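Local structure of esterase (Pelagibacterium halotolerans, 5DWD) at residues L33-V44 against R65-V74; P155-S163 against A232-L240. The protein probably hydrolyses carboxylic esters, as a carboxylesterase of the alpha/beta hydrolase superfamily. One frame throughout, in Å; residues are numbered along the deposited sequence.

Contact 1: residues L33-V44 against R65-V74; sequences LPAVSGAAKSLV and RDSFPDTMFV
Strand 71-74 has a partner on each edge: Ser42 to Val44 runs parallel to it, with the segment axes 4.5 Å apart at 26°, and Leu33 forms an antiparallel hydrogen-bonded pair with Phe73. Between Leu33 and Ser42 the chain loops around the Asp70 end of the strand. The Asp70 carbonyl oxygen accepts from Lys41 N at 2.8 Å and, weakly, from Ser42 N. Ser37 OG donates to Asp70 OD1 at 2.8 Å, meeting its anti lone pair. Ser37 OG also accepts from Ala39 N, which makes an ST turn. On the strand, Ser42 OG and Thr71 OG1 are hydrogen-bonded at 2.7 Å. Thr71 OG1 reaches that hydroxyl because it stands anti to the carbonyl carbon (chi1 -55°), which turns CG2 onto Val44 CG2, 3.6 Å away. Val44 CB packs beside the Phe73 ring, 3.6 Å from CD2, both side chains heading to the same face of the sheet. Arg65 NH2 donates to Pro34 O at 2.8 Å, near the guanidinium plane, while Leu33 CB lies over one face of the group. A water accepts from Arg65 NE. The contact belongs to the beta-alpha-beta unit of strand 42-47, helix 54-65 and strand 71-74. Leu33 and Phe73 pack on helix 54-65, and Leu43, Met72 and Val74 meet helix 101-126 on the other face.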
loop_
_atom_site.group_PDB
_atom_site.type_symbol
_atom_site.label_atom_id
_atom_site.label_comp_id
_atom_site.label_asym_id
_atom_site.label_seq_id
_atom_site.Cartn_x
_atom_site.Cartn_y
_atom_site.Cartn_z
ATOM N N LEU B 33 -22.075 -12.468 9.690
ATOM C CA LEU B 33 -21.722 -13.929 9.738
ATOM C C LEU B 33 -20.422 -14.040 10.557
ATOM O O LEU B 33 -19.401 -13.497 10.229
ATOM C CB LEU B 33 -21.479 -14.524 8.368
ATOM C CG LEU B 33 -22.617 -14.288 7.410
ATOM C CD1 LEU B 33 -22.250 -14.807 6.046
ATOM C CD2 LEU B 33 -23.956 -14.807 7.833
ATOM N N PRO B 34 -20.468 -14.715 11.707
ATOM C CA PRO B 34 -19.191 -14.894 12.376
ATOM C C PRO B 34 -18.279 -15.897 11.667
ATOM O O PRO B 34 -18.733 -16.637 10.819
ATOM C CB PRO B 34 -19.614 -15.375 13.782
ATOM C CG PRO B 34 -21.016 -15.790 13.676
ATOM C CD PRO B 34 -21.622 -15.265 12.427
ATOM N N ALA B 35 -16.989 -15.896 11.952
ATOM C CA ALA B 35 -16.024 -16.764 11.315
ATOM C C ALA B 35 -16.409 -18.225 11.635
ATOM O O ALA B 35 -16.743 -18.519 12.777
ATOM C CB ALA B 35 -14.641 -16.464 11.832
ATOM N N VAL B 36 -16.429 -19.045 10.615
ATOM C CA VAL B 36 -16.820 -20.443 10.678
ATOM C C VAL B 36 -15.982 -21.143 11.726
ATOM O O VAL B 36 -16.505 -21.928 12.506
ATOM C CB VAL B 36 -16.610 -21.130 9.304
ATOM C CG1 VAL B 36 -16.538 -22.674 9.437
ATOM C CG2 VAL B 36 -17.709 -20.715 8.374
ATOM N N SER B 37 -14.690 -20.838 11.752
ATOM C CA SER B 37 -13.750 -21.439 12.678
ATOM C C SER B 37 -13.973 -21.078 14.157
ATOM O O SER B 37 -13.375 -21.703 15.037
ATOM C CB SER B 37 -12.341 -21.005 12.314
ATOM O OG SER B 37 -12.099 -19.651 12.740
ATOM N N GLY B 38 -14.785 -20.076 14.452
ATOM C CA GLY B 38 -14.895 -19.562 15.800
ATOM C C GLY B 38 -13.972 -18.428 16.231
ATOM O O GLY B 38 -14.146 -17.842 17.313
ATOM N N ALA B 39 -12.959 -18.084 15.457
ATOM C CA ALA B 39 -12.119 -16.938 15.878
ATOM C C ALA B 39 -11.629 -16.176 14.652
ATOM O O ALA B 39 -10.760 -16.653 13.896
ATOM C CB ALA B 39 -10.957 -17.395 16.721
ATOM N N ALA B 40 -12.207 -14.998 14.472
ATOM C CA ALA B 40 -11.986 -14.207 13.250
ATOM C C ALA B 40 -10.596 -13.624 13.244
ATOM O O ALA B 40 -10.180 -12.985 14.213
ATOM C CB ALA B 40 -13.030 -13.130 13.120
ATOM N N LYS B 41 -9.907 -13.860 12.154
ATOM C CA LYS B 41 -8.580 -13.326 11.877
ATOM C C LYS B 41 -8.684 -12.193 10.862
ATOM O O LYS B 41 -7.762 -11.360 10.736
ATOM C CB LYS B 41 -7.677 -14.429 11.288
ATOM C CG LYS B 41 -7.247 -15.555 12.260
ATOM C CD LYS B 41 -6.570 -16.667 11.448
ATOM C CE LYS B 41 -5.408 -17.356 12.140
ATOM N NZ LYS B 41 -5.890 -18.532 12.908
ATOM N N SER B 42 -9.796 -12.195 10.109
ATOM C CA SER B 42 -10.013 -11.128 9.118
ATOM C C SER B 42 -11.517 -10.750 9.078
ATOM O O SER B 42 -12.403 -11.480 9.592
ATOM C CB SER B 42 -9.544 -11.607 7.754
ATOM O OG SER B 42 -10.041 -12.926 7.484
ATOM N N LEU B 43 -11.806 -9.672 8.334
ATOM C CA LEU B 43 -13.113 -9.057 8.317
ATOM C C LEU B 43 -13.360 -8.554 6.875
ATOM O O LEU B 43 -12.491 -7.879 6.302
ATOM C CB LEU B 43 -13.135 -7.819 9.222
ATOM C CG LEU B 43 -14.362 -6.926 9.202
ATOM C CD1 LEU B 43 -15.643 -7.677 9.648
ATOM C CD2 LEU B 43 -14.127 -5.756 10.136
ATOM N N VAL B 44 -14.507 -8.972 6.339
ATOM C CA VAL B 44 -14.987 -8.471 5.085
ATOM C C VAL B 44 -16.259 -7.662 5.362
ATOM O O VAL B 44 -17.255 -8.218 5.841
ATOM C CB VAL B 44 -15.187 -9.623 4.098
ATOM C CG1 VAL B 44 -15.939 -9.119 2.878
ATOM C CG2 VAL B 44 -13.838 -10.202 3.649
ATOM N N ARG B 65 -17.800 -17.553 2.869
ATOM C CA ARG B 65 -17.413 -18.161 4.190
ATOM C C ARG B 65 -17.018 -19.646 3.976
ATOM O O ARG B 65 -16.162 -20.164 4.736
ATOM C CB ARG B 65 -18.468 -17.981 5.283
ATOM C CG ARG B 65 -19.657 -18.870 5.102
ATOM C CD ARG B 65 -20.781 -18.633 6.094
ATOM N NE ARG B 65 -20.429 -18.299 7.472
ATOM C CZ ARG B 65 -21.285 -18.392 8.492
ATOM N NH1 ARG B 65 -22.563 -18.809 8.294
ATOM N NH2 ARG B 65 -20.875 -18.077 9.736
ATOM N N ASP B 66 -17.542 -20.313 2.938
ATOM C CA ASP B 66 -17.083 -21.683 2.597
ATOM C C ASP B 66 -15.587 -21.768 2.248
ATOM O O ASP B 66 -14.951 -22.803 2.493
ATOM C CB ASP B 66 -17.902 -22.266 1.439
ATOM C CG ASP B 66 -19.342 -22.567 1.842
ATOM O OD1 ASP B 66 -19.692 -22.670 3.053
ATOM O OD2 ASP B 66 -20.114 -22.759 0.910
ATOM N N SER B 67 -15.027 -20.707 1.651
ATOM C CA SER B 67 -13.643 -20.638 1.281
ATOM C C SER B 67 -12.728 -20.015 2.287
ATOM O O SER B 67 -11.547 -20.291 2.239
ATOM C CB SER B 67 -13.443 -19.919 -0.068
ATOM O OG SER B 67 -14.115 -20.624 -1.084
ATOM N N PHE B 68 -13.254 -19.234 3.215
ATOM C CA PHE B 68 -12.502 -18.360 4.113
ATOM C C PHE B 68 -12.998 -18.537 5.511
ATOM O O PHE B 68 -13.755 -17.758 6.092
ATOM C CB PHE B 68 -12.607 -16.882 3.607
ATOM C CG PHE B 68 -12.116 -16.724 2.232
ATOM C CD1 PHE B 68 -10.823 -16.963 1.949
ATOM C CD2 PHE B 68 -12.938 -16.418 1.192
ATOM C CE1 PHE B 68 -10.374 -16.923 0.662
ATOM C CE2 PHE B 68 -12.477 -16.361 -0.103
ATOM C CZ PHE B 68 -11.194 -16.583 -0.365
ATOM N N PRO B 69 -12.599 -19.656 6.154
ATOM C CA PRO B 69 -13.242 -19.998 7.389
ATOM C C PRO B 69 -12.861 -19.177 8.583
ATOM O O PRO B 69 -13.518 -19.258 9.588
ATOM C CB PRO B 69 -12.802 -21.466 7.599
ATOM C CG PRO B 69 -11.492 -21.496 6.974
ATOM C CD PRO B 69 -11.677 -20.706 5.708
ATOM N N ASP B 70 -11.829 -18.341 8.472
ATOM C CA ASP B 70 -11.444 -17.448 9.585
ATOM C C ASP B 70 -11.850 -15.990 9.372
ATOM O O ASP B 70 -11.425 -15.109 10.120
ATOM C CB ASP B 70 -9.924 -17.507 9.756
ATOM C CG ASP B 70 -9.396 -18.921 10.041
ATOM O OD1 ASP B 70 -10.043 -19.667 10.818
ATOM O OD2 ASP B 70 -8.348 -19.260 9.453
ATOM N N THR B 71 -12.747 -15.777 8.410
ATOM C CA THR B 71 -13.248 -14.428 8.090
ATOM C C THR B 71 -14.651 -14.201 8.638
ATOM O O THR B 71 -15.564 -15.013 8.434
ATOM C CB THR B 71 -13.135 -14.231 6.557
ATOM O OG1 THR B 71 -11.781 -14.474 6.205
ATOM C CG2 THR B 71 -13.509 -12.745 6.156
ATOM N N MET B 72 -14.823 -13.070 9.319
ATOM C CA MET B 72 -16.124 -12.552 9.709
ATOM C C MET B 72 -16.629 -11.642 8.526
ATOM O O MET B 72 -15.820 -10.965 7.906
ATOM C CB MET B 72 -15.969 -11.656 10.947
ATOM C CG MET B 72 -17.239 -10.959 11.366
ATOM S SD MET B 72 -16.878 -9.840 12.751
ATOM C CE MET B 72 -18.426 -9.211 13.339
ATOM N N PHE B 73 -17.925 -11.706 8.277
ATOM C CA PHE B 73 -18.569 -10.895 7.210
ATOM C C PHE B 73 -19.621 -9.990 7.844
ATOM O O PHE B 73 -20.470 -10.423 8.619
ATOM C CB PHE B 73 -19.188 -11.790 6.163
ATOM C CG PHE B 73 -18.202 -12.639 5.459
ATOM C CD1 PHE B 73 -17.814 -13.911 5.983
ATOM C CD2 PHE B 73 -17.660 -12.222 4.252
ATOM C CE1 PHE B 73 -16.843 -14.662 5.253
ATOM C CE2 PHE B 73 -16.721 -12.950 3.607
ATOM C CZ PHE B 73 -16.295 -14.179 4.095
ATOM N N VAL B 74 -19.681 -8.728 7.405
ATOM C CA VAL B 74 -20.653 -7.802 7.948
ATOM C C VAL B 74 -21.226 -7.044 6.742
ATOM O O VAL B 74 -20.407 -6.625 5.922
ATOM C CB VAL B 74 -20.005 -6.801 8.888
ATOM C CG1 VAL B 74 -20.999 -5.825 9.444
ATOM C CG2 VAL B 74 -19.376 -7.526 10.086
HETATM O O HOH W 1 -18.530 -16.589 8.007
HETATM O O HOH W 2 -15.924 -17.599 7.932
#

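Contact 2: residues P155-S163 against A232-L240; sequences PLKAIIAFS and ATAFLREIL
Leu236 O accepts from two backbone donors at the end of the helix, Leu240 N at 2.9 Å and, weakly, Ile239 N. All three residues touch the strand segment. Leu236 does so through CD1, which lies 3.7 Å from Ile160 CD1. The methyl of Ala232 is somewhat further from that isoleucine carbon. Ile160 CD1 also approaches the edge of the Phe235 ring, 3.9 Å from CD2 and near the ring plane, the two side chains running antiparallel alongside each other. Phe235 holds CG opposite its backbone nitrogen (chi1 -179°), and this carries the ring across to the strand, where CE2 also touches the methyl of Ala158.

This is the alpha/beta layering of the alpha/beta hydrolase fold. The C-terminal helix 226-239 lies on the central sheet and runs antiparallel to strand 158-162, at 178° with the segment axes 10.6 Å apart. Ile159 and Ala161 point to the opposite face of the sheet and pack on helix 140-149.

Ala158 CB is tight against Ile239 CD1, at 3.3 Å. The Ile239 branch gets there with CG1 set between the backbone N and the carbonyl carbon (chi1 67°). At the other end of the strand, Phe162 CZ rests 3.7 Å from Ala232 CB, obliquely to the ring. Lys157 closes the N-terminal end with the aliphatic part of its chain. Its CD lies 3.6 Å from Leu240 CD1, the leucine lying across the lysine chain, and equally near Ile239 O. The Lys157 ammonium makes a weak hydrogen bond to Ala131 O.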
loop_
_atom_site.group_PDB
_atom_site.type_symbol
_atom_site.label_atom_id
_atom_site.label_comp_id
_atom_site.label_asym_id
_atom_site.label_seq_id
_atom_site.Cartn_x
_atom_site.Cartn_y
_atom_site.Cartn_z
ATOM N N PRO B 155 -4.022 1.778 6.101
ATOM C CA PRO B 155 -4.578 1.083 4.949
ATOM C C PRO B 155 -5.351 -0.175 5.321
ATOM O O PRO B 155 -4.966 -0.966 6.201
ATOM C CB PRO B 155 -3.348 0.711 4.112
ATOM C CG PRO B 155 -2.203 0.763 5.040
ATOM C CD PRO B 155 -2.532 1.829 6.011
ATOM N N LEU B 156 -6.423 -0.389 4.575
ATOM C CA LEU B 156 -7.077 -1.669 4.528
ATOM C C LEU B 156 -6.192 -2.735 3.924
ATOM O O LEU B 156 -5.247 -2.470 3.195
ATOM C CB LEU B 156 -8.338 -1.539 3.649
ATOM C CG LEU B 156 -9.375 -0.575 4.193
ATOM C CD1 LEU B 156 -10.306 -0.101 3.096
ATOM C CD2 LEU B 156 -10.191 -1.233 5.305
ATOM N N LYS B 157 -6.561 -3.982 4.146
ATOM C CA LYS B 157 -5.928 -5.094 3.498
ATOM C C LYS B 157 -6.236 -5.002 2.011
ATOM O O LYS B 157 -5.368 -5.331 1.237
ATOM C CB LYS B 157 -6.479 -6.382 4.024
ATOM C CG LYS B 157 -5.784 -7.617 3.520
ATOM C CD LYS B 157 -6.433 -8.903 4.060
ATOM C CE LYS B 157 -6.292 -9.014 5.551
ATOM N NZ LYS B 157 -4.899 -9.276 5.983
ATOM N N ALA B 158 -7.442 -4.522 1.657
ATOM C CA ALA B 158 -7.796 -4.385 0.219
ATOM C C ALA B 158 -9.152 -3.721 0.031
ATOM O O ALA B 158 -9.946 -3.718 0.980
ATOM C CB ALA B 158 -7.880 -5.745 -0.469
ATOM N N ILE B 159 -9.429 -3.225 -1.196
ATOM C CA ILE B 159 -10.787 -2.853 -1.554
ATOM C C ILE B 159 -11.165 -3.670 -2.821
ATOM O O ILE B 159 -10.391 -3.746 -3.742
ATOM C CB ILE B 159 -10.898 -1.322 -1.844
ATOM C CG1 ILE B 159 -10.415 -0.531 -0.625
ATOM C CG2 ILE B 159 -12.247 -0.920 -2.376
ATOM C CD1 ILE B 159 -10.305 0.926 -0.849
ATOM N N ILE B 160 -12.408 -4.143 -2.842
ATOM C CA ILE B 160 -13.016 -4.770 -3.998
ATOM C C ILE B 160 -14.247 -3.933 -4.397
ATOM O O ILE B 160 -15.177 -3.795 -3.602
ATOM C CB ILE B 160 -13.398 -6.238 -3.841
ATOM C CG1 ILE B 160 -12.182 -7.012 -3.398
ATOM C CG2 ILE B 160 -13.934 -6.717 -5.211
ATOM C CD1 ILE B 160 -12.429 -8.481 -3.167
ATOM N N ALA B 161 -14.191 -3.340 -5.591
ATOM C CA ALA B 161 -15.269 -2.490 -6.099
ATOM C C ALA B 161 -15.918 -3.118 -7.296
ATOM O O ALA B 161 -15.323 -3.109 -8.366
ATOM C CB ALA B 161 -14.718 -1.120 -6.434
ATOM N N PHE B 162 -17.121 -3.610 -7.109
ATOM C CA PHE B 162 -17.918 -4.162 -8.200
ATOM C C PHE B 162 -18.833 -3.077 -8.798
ATOM O O PHE B 162 -19.682 -2.498 -8.117
ATOM C CB PHE B 162 -18.859 -5.245 -7.751
ATOM C CG PHE B 162 -18.181 -6.507 -7.243
ATOM C CD1 PHE B 162 -17.897 -7.520 -8.122
ATOM C CD2 PHE B 162 -17.988 -6.734 -5.889
ATOM C CE1 PHE B 162 -17.319 -8.719 -7.656
ATOM C CE2 PHE B 162 -17.444 -7.912 -5.432
ATOM C CZ PHE B 162 -17.140 -8.937 -6.309
ATOM N N SER B 163 -18.637 -2.781 -10.059
ATOM C CA SER B 163 -19.565 -1.907 -10.816
ATOM C C SER B 163 -19.763 -0.499 -10.264
ATOM O O SER B 163 -20.859 -0.001 -10.247
ATOM C CB SER B 163 -20.922 -2.590 -11.016
ATOM O OG SER B 163 -20.720 -3.966 -11.462
ATOM N N ALA B 232 -12.860 -12.215 -7.935
ATOM C CA ALA B 232 -12.842 -11.726 -6.555
ATOM C C ALA B 232 -12.409 -12.777 -5.540
ATOM O O ALA B 232 -11.619 -12.511 -4.677
ATOM C CB ALA B 232 -14.181 -11.096 -6.123
ATOM N N THR B 233 -12.882 -13.985 -5.715
ATOM C CA THR B 233 -12.550 -15.096 -4.810
ATOM C C THR B 233 -11.061 -15.414 -4.896
ATOM O O THR B 233 -10.371 -15.545 -3.901
ATOM C CB THR B 233 -13.392 -16.370 -5.110
ATOM O OG1 THR B 233 -14.782 -16.077 -5.047
ATOM C CG2 THR B 233 -13.083 -17.470 -4.098
ATOM N N ALA B 234 -10.534 -15.464 -6.100
ATOM C CA ALA B 234 -9.114 -15.658 -6.261
ATOM C C ALA B 234 -8.274 -14.557 -5.672
ATOM O O ALA B 234 -7.205 -14.822 -5.147
ATOM C CB ALA B 234 -8.789 -15.929 -7.702
ATOM N N PHE B 235 -8.722 -13.294 -5.787
ATOM C CA PHE B 235 -8.031 -12.198 -5.180
ATOM C C PHE B 235 -8.059 -12.319 -3.649
ATOM O O PHE B 235 -7.040 -12.089 -3.015
ATOM C CB PHE B 235 -8.653 -10.892 -5.656
ATOM C CG PHE B 235 -8.017 -9.625 -5.111
ATOM C CD1 PHE B 235 -6.771 -9.191 -5.534
ATOM C CD2 PHE B 235 -8.691 -8.802 -4.203
ATOM C CE1 PHE B 235 -6.252 -7.968 -5.080
ATOM C CE2 PHE B 235 -8.169 -7.592 -3.779
ATOM C CZ PHE B 235 -6.939 -7.196 -4.190
ATOM N N LEU B 236 -9.202 -12.651 -3.088
ATOM C CA LEU B 236 -9.325 -12.914 -1.603
ATOM C C LEU B 236 -8.342 -14.034 -1.144
ATOM O O LEU B 236 -7.658 -13.888 -0.125
ATOM C CB LEU B 236 -10.741 -13.291 -1.252
ATOM C CG LEU B 236 -11.779 -12.242 -0.816
ATOM C CD1 LEU B 236 -11.305 -10.863 -0.548
ATOM C CD2 LEU B 236 -13.230 -12.539 -1.098
ATOM N N ARG B 237 -8.222 -15.071 -1.963
ATOM C CA ARG B 237 -7.280 -16.143 -1.644
ATOM C C ARG B 237 -5.848 -15.636 -1.656
ATOM O O ARG B 237 -5.016 -16.118 -0.845
ATOM C CB ARG B 237 -7.442 -17.359 -2.585
ATOM C CG ARG B 237 -8.375 -18.402 -2.063
ATOM C CD ARG B 237 -8.193 -19.725 -2.783
ATOM N NE ARG B 237 -8.904 -19.612 -4.036
ATOM C CZ ARG B 237 -10.149 -20.024 -4.272
ATOM N NH1 ARG B 237 -10.872 -20.636 -3.320
ATOM N NH2 ARG B 237 -10.671 -19.819 -5.492
ATOM N N GLU B 238 -5.511 -14.678 -2.518
ATOM C CA GLU B 238 -4.161 -14.119 -2.564
ATOM C C GLU B 238 -3.861 -13.377 -1.296
ATOM O O GLU B 238 -2.729 -13.417 -0.818
ATOM C CB GLU B 238 -3.965 -13.051 -3.662
ATOM C CG GLU B 238 -3.709 -13.494 -5.047
ATOM C CD GLU B 238 -3.411 -12.291 -5.944
ATOM O OE1 GLU B 238 -4.122 -12.085 -6.927
ATOM O OE2 GLU B 238 -2.486 -11.522 -5.652
ATOM N N ILE B 239 -4.835 -12.604 -0.788
ATOM C CA ILE B 239 -4.477 -11.636 0.253
ATOM C C ILE B 239 -4.854 -11.992 1.670
ATOM O O ILE B 239 -4.287 -11.395 2.565
ATOM C CB ILE B 239 -4.951 -10.248 -0.082
ATOM C CG1 ILE B 239 -6.459 -10.226 -0.051
ATOM C CG2 ILE B 239 -4.380 -9.824 -1.417
ATOM C CD1 ILE B 239 -7.053 -8.898 -0.301
ATOM N N LEU B 240 -5.718 -12.991 1.840
ATOM C CA LEU B 240 -6.244 -13.453 3.118
ATOM C C LEU B 240 -5.349 -14.564 3.617
ATOM O O LEU B 240 -4.450 -15.019 2.891
ATOM C CB LEU B 240 -7.655 -14.001 2.969
ATOM C CG LEU B 240 -8.842 -13.229 3.526
ATOM C CD1 LEU B 240 -8.573 -11.757 3.744
ATOM C CD2 LEU B 240 -10.140 -13.468 2.765
#

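Both contacts involve the same central sheet, and their centres are 14 Å apart. Strand 133-138 lies between strand 42-47 of contact 1 and strand 158-162 of contact 2. The two contacts touch directly through Phe68. Its CZ lies 3.4 Å from Leu236 CB and its CD1 3.7 Å from Leu240 CD2, and Arg237 also packs on the ring. Leu240 further meets Ser42 and Thr71. The end of the chain is thus set against contact 1. None of the residues seen around the bound polyether comes from either contact. The Phe162 side chain comes close to a probable Ser139-His222-Asp190 triad but makes no contact with it.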